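Local coordinates for putative periplasmic protein (Wolinella succinogenes, PDB 3KN3) that has the periplasmic binding protein fold and is probably a solute-binding component of a transport system, perhaps for tungstate, with a site that can hold glutathione, at residues A46-L49 with G50-D54; P26-K29 with K30-V34. All blocks are in the same frame, centred on the assembly; numbering follows the deposited sequence.

Contact 1: A46-L49 with G50-D54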
loop_
_atom_site.group_PDB
_atom_site.type_symbol
_atom_site.label_atom_id
_atom_site.label_comp_id
_atom_site.label_asym_id
_atom_site.label_seq_id
_atom_site.Cartn_x
_atom_site.Cartn_y
_atom_site.Cartn_z
ATOM N N ALA A 46 0.915 -12.234 10.987
ATOM C CA ALA A 46 1.195 -10.968 11.659
ATOM C C ALA A 46 0.056 -10.660 12.620
ATOM O O ALA A 46 0.289 -10.334 13.786
ATOM C CB ALA A 46 1.390 -9.830 10.665
ATOM N N LEU A 47 -1.177 -10.795 12.136
ATOM C CA LEU A 47 -2.337 -10.589 12.994
ATOM C C LEU A 47 -2.418 -11.638 14.098
ATOM O O LEU A 47 -2.708 -11.309 15.255
ATOM C CB LEU A 47 -3.621 -10.570 12.181
ATOM C CG LEU A 47 -3.599 -9.489 11.099
ATOM C CD1 LEU A 47 -4.819 -9.644 10.230
ATOM C CD2 LEU A 47 -3.529 -8.064 11.704
ATOM N N LYS A 48 -2.138 -12.891 13.748
ATOM C CA LYS A 48 -2.201 -13.969 14.724
ATOM C C LYS A 48 -1.216 -13.691 15.872
ATOM O O LYS A 48 -1.471 -14.053 17.013
ATOM C CB LYS A 48 -1.977 -15.337 14.067
ATOM C CG LYS A 48 -2.544 -16.513 14.855
ATOM C CD LYS A 48 -2.641 -17.784 14.008
ATOM C CE LYS A 48 -1.264 -18.269 13.526
ATOM N NZ LYS A 48 -1.295 -19.607 12.841
ATOM N N LEU A 49 -0.127 -12.992 15.570
ATOM C CA LEU A 49 0.882 -12.704 16.583
ATOM C C LEU A 49 0.328 -11.734 17.621
ATOM O O LEU A 49 0.593 -11.868 18.819
ATOM C CB LEU A 49 2.172 -12.170 15.955
ATOM C CG LEU A 49 3.138 -13.226 15.414
ATOM C CD1 LEU A 49 4.207 -12.610 14.519
ATOM C CD2 LEU A 49 3.785 -13.940 16.586
ATOM N N GLY A 50 -0.461 -10.777 17.152
ATOM C CA GLY A 50 -1.150 -9.877 18.045
ATOM C C GLY A 50 -2.270 -10.587 18.784
ATOM O O GLY A 50 -2.568 -10.282 19.937
ATOM N N GLU A 51 -2.902 -11.536 18.109
ATOM C CA GLU A 51 -4.077 -12.179 18.659
ATOM C C GLU A 51 -3.613 -12.957 19.874
ATOM O O GLU A 51 -4.298 -13.029 20.894
ATOM C CB GLU A 51 -4.695 -13.119 17.618
ATOM C CG GLU A 51 -6.020 -13.744 18.026
ATOM C CD GLU A 51 -6.503 -14.802 17.038
ATOM O OE1 GLU A 51 -6.287 -14.629 15.817
ATOM O OE2 GLU A 51 -7.107 -15.807 17.480
ATOM N N ASN A 52 -2.410 -13.502 19.752
ATOM C CA ASN A 52 -1.844 -14.412 20.734
ATOM C C ASN A 52 -1.006 -13.717 21.820
ATOM O O ASN A 52 -0.373 -14.380 22.634
ATOM C CB ASN A 52 -0.967 -15.436 20.014
ATOM C CG ASN A 52 -1.768 -16.459 19.224
ATOM O OD1 ASN A 52 -2.986 -16.343 19.062
ATOM N ND2 ASN A 52 -1.078 -17.474 18.730
ATOM N N CYS A 53 -0.978 -12.389 21.814
ATOM C CA CYS A 53 -0.194 -11.647 22.798
ATOM C C CYS A 53 1.327 -11.855 22.651
ATOM O O CYS A 53 2.062 -11.891 23.645
ATOM C CB CYS A 53 -0.652 -11.984 24.231
ATOM S SG CYS A 53 -2.451 -11.929 24.489
ATOM N N ASP A 54 1.795 -11.947 21.413
ATOM C CA ASP A 54 3.230 -12.069 21.133
ATOM C C ASP A 54 3.917 -10.728 20.865
ATOM O O ASP A 54 5.141 -10.601 20.970
ATOM C CB ASP A 54 3.456 -12.982 19.930
ATOM C CG ASP A 54 3.033 -14.426 20.200
ATOM O OD1 ASP A 54 3.202 -14.887 21.344
ATOM O OD2 ASP A 54 2.539 -15.098 19.271
#
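A Schellman motif ends helix 43-51, and its outermost bond runs from Asp54 N back to Leu49 O. That bond measures 2.9 Å and is close to straight, with an N-H...O angle of 157°. The donor lies nearly on the line of the carbonyl. The chain reverses at Cys53, the first residue to leave helical angles, with a positive phi of 66°. Its own N bonds back to Gly50 O. The two bonds fold the chain over the last helical turn.

Before this cap the helical bonds are uneven. Glu51 N bonds to Leu47 O at 2.9 Å, in the carbonyl plane. Asn52 N reaches Lys48 O at 2.9 Å with a tilt from that plane. Gly50 N to Ala46 O is weak.

Asp54 also returns its side chain to the helix. With CG beside the backbone N, chi1 -83°, Leu49 brings its CD2 branch against the Asp54 carboxylate. This CD2 lies 3.2 Å from Asp54 OD2 and 3.5 Å from Asp54 CB, and the two side chains cross at about a right angle. The side chain of Asn52 sits beside the last helical bond, with CB 3.3 Å from Lys48 O. Glu51 instead stretches out from the helix, and its CB rests near Lys48 O.

Cys53 forms a disulfide with Cys213, and Glu51 O accepts a hydrogen bond from Arg212. The helix end is thus tied to the chain just before helix 218-229. On the inner side Ala46 packs on Val60 and Leu47 on Val58 and Val60 of strand 57-60, while Leu47 O also takes a hydrogen bond from Tyr69 of helix 63-72.

Contact 2: P26-K29 with K30-V34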
loop_
_atom_site.group_PDB
_atom_site.type_symbol
_atom_site.label_atom_id
_atom_site.label_comp_id
_atom_site.label_asym_id
_atom_site.label_seq_id
_atom_site.Cartn_x
_atom_site.Cartn_y
_atom_site.Cartn_z
ATOM N N PRO A 26 14.853 4.601 13.010
ATOM C CA PRO A 26 15.905 5.516 13.468
ATOM C C PRO A 26 15.317 6.842 13.946
ATOM O O PRO A 26 15.777 7.401 14.944
ATOM C CB PRO A 26 16.752 5.738 12.210
ATOM C CG PRO A 26 16.416 4.596 11.312
ATOM C CD PRO A 26 14.979 4.297 11.578
ATOM N N ALA A 27 14.302 7.339 13.249
ATOM C CA ALA A 27 13.679 8.593 13.661
ATOM C C ALA A 27 13.005 8.465 15.031
ATOM O O ALA A 27 13.036 9.399 15.830
ATOM C CB ALA A 27 12.686 9.065 12.621
ATOM N N TYR A 28 12.402 7.311 15.299
ATOM C CA TYR A 28 11.713 7.095 16.568
ATOM C C TYR A 28 12.725 6.964 17.713
ATOM O O TYR A 28 12.530 7.514 18.801
ATOM C CB TYR A 28 10.806 5.859 16.490
ATOM C CG TYR A 28 9.899 5.678 17.691
ATOM C CD1 TYR A 28 9.023 6.689 18.079
ATOM C CD2 TYR A 28 9.909 4.501 18.431
ATOM C CE1 TYR A 28 8.199 6.541 19.174
ATOM C CE2 TYR A 28 9.074 4.343 19.529
ATOM C CZ TYR A 28 8.216 5.380 19.892
ATOM O OH TYR A 28 7.384 5.246 20.979
ATOM N N LYS A 29 13.806 6.238 17.447
ATOM C CA LYS A 29 14.872 6.056 18.413
ATOM C C LYS A 29 15.443 7.407 18.817
ATOM O O LYS A 29 15.734 7.641 19.979
ATOM C CB LYS A 29 15.975 5.189 17.814
ATOM C CG LYS A 29 17.087 4.864 18.794
ATOM C CD LYS A 29 16.524 4.223 20.049
ATOM C CE LYS A 29 17.592 4.082 21.107
ATOM N NZ LYS A 29 18.659 3.171 20.648
ATOM N N LYS A 30 15.587 8.292 17.836
ATOM C CA LYS A 30 16.094 9.640 18.055
ATOM C C LYS A 30 15.157 10.509 18.902
ATOM O O LYS A 30 15.612 11.256 19.762
ATOM C CB LYS A 30 16.372 10.316 16.709
ATOM C CG LYS A 30 16.422 11.839 16.743
ATOM C CD LYS A 30 17.598 12.360 15.934
ATOM C CE LYS A 30 18.874 12.358 16.779
ATOM N NZ LYS A 30 20.117 12.117 15.981
ATOM N N ASP A 31 13.853 10.411 18.670
ATOM C CA ASP A 31 12.919 11.278 19.378
ATOM C C ASP A 31 12.581 10.783 20.762
ATOM O O ASP A 31 12.105 11.547 21.601
ATOM C CB ASP A 31 11.620 11.442 18.594
ATOM C CG ASP A 31 11.783 12.322 17.383
ATOM O OD1 ASP A 31 10.792 12.511 16.654
ATOM O OD2 ASP A 31 12.904 12.823 17.156
ATOM N N THR A 32 12.862 9.512 21.016
ATOM C CA THR A 32 12.118 8.799 22.031
ATOM C C THR A 32 12.970 7.867 22.883
ATOM O O THR A 32 12.595 7.525 24.000
ATOM C CB THR A 32 10.974 8.042 21.322
ATOM O OG1 THR A 32 9.733 8.326 21.964
ATOM C CG2 THR A 32 11.219 6.556 21.281
ATOM N N GLY A 33 14.135 7.480 22.363
ATOM C CA GLY A 33 14.997 6.497 23.011
ATOM C C GLY A 33 14.531 5.045 22.889
ATOM O O GLY A 33 15.182 4.146 23.405
ATOM N N VAL A 34 13.412 4.804 22.210
ATOM C CA VAL A 34 12.880 3.449 22.074
ATOM C C VAL A 34 13.323 2.762 20.778
ATOM O O VAL A 34 13.259 3.358 19.701
ATOM C CB VAL A 34 11.346 3.431 22.092
ATOM C CG1 VAL A 34 10.819 2.027 21.728
ATOM C CG2 VAL A 34 10.795 3.919 23.435
#
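The C-terminal turn of helix 20-32 is packed round the ring of Tyr28. Thr32 CG2 sits over the centre of one ring face, 3.5 Å from its centroid and 10° off the normal, a CH-pi contact. With CG opposite the backbone N, chi1 -171°, the ring leans out from the helix and slants toward its C-terminal end. Val34 lies alongside, its CB 3.5 Å from Tyr28 CE2. Phe224 meets the ring edge-to-face, and Trp227 also meets it; both belong to helix 218-229.

The solvent side is looser. Lys30 is exposed, and its bent chain leads away from the turn. Lys29 is better held: its CD lies 3.4 Å from Val34 O, and its NZ forms a salt bridge with Asp35.

Backbone bonds join successive turns. Lys30 N binds Pro26 O at 3.0 Å, and Asp31 N binds Ala27 O at 3.1 Å. Gly33 N then reaches Lys29 O at 2.9 Å from above the carbonyl plane, as the chain turns with positive phi.

Asp31 OD1 takes a hydrogen bond from Trp227 NE1 and forms a salt bridge with Lys232. Apolar and polar contacts together thus probably help hold this helix end against helix 218-229.

Both contacts are local and finish a helix of the same lobe, where each helix end turns on a residue with positive phi. Their centres are 24 Å apart and their nearest atoms about 14 Å apart, so they do not touch. Contact 2 comes first in the chain and lies at the surface, away from the annotated sites. Contact 1 is partly buried. Both carry helical backbone bonds. Contact 2 adds a methyl-on-ring contact and charged side chains whose partners lie beyond its segments; contact 1 adds the Schellman cap and a disulfide. Its helix begins at Thr43, a glutathione-binding residue, whereas the helix of contact 2 packs against helix 218-229.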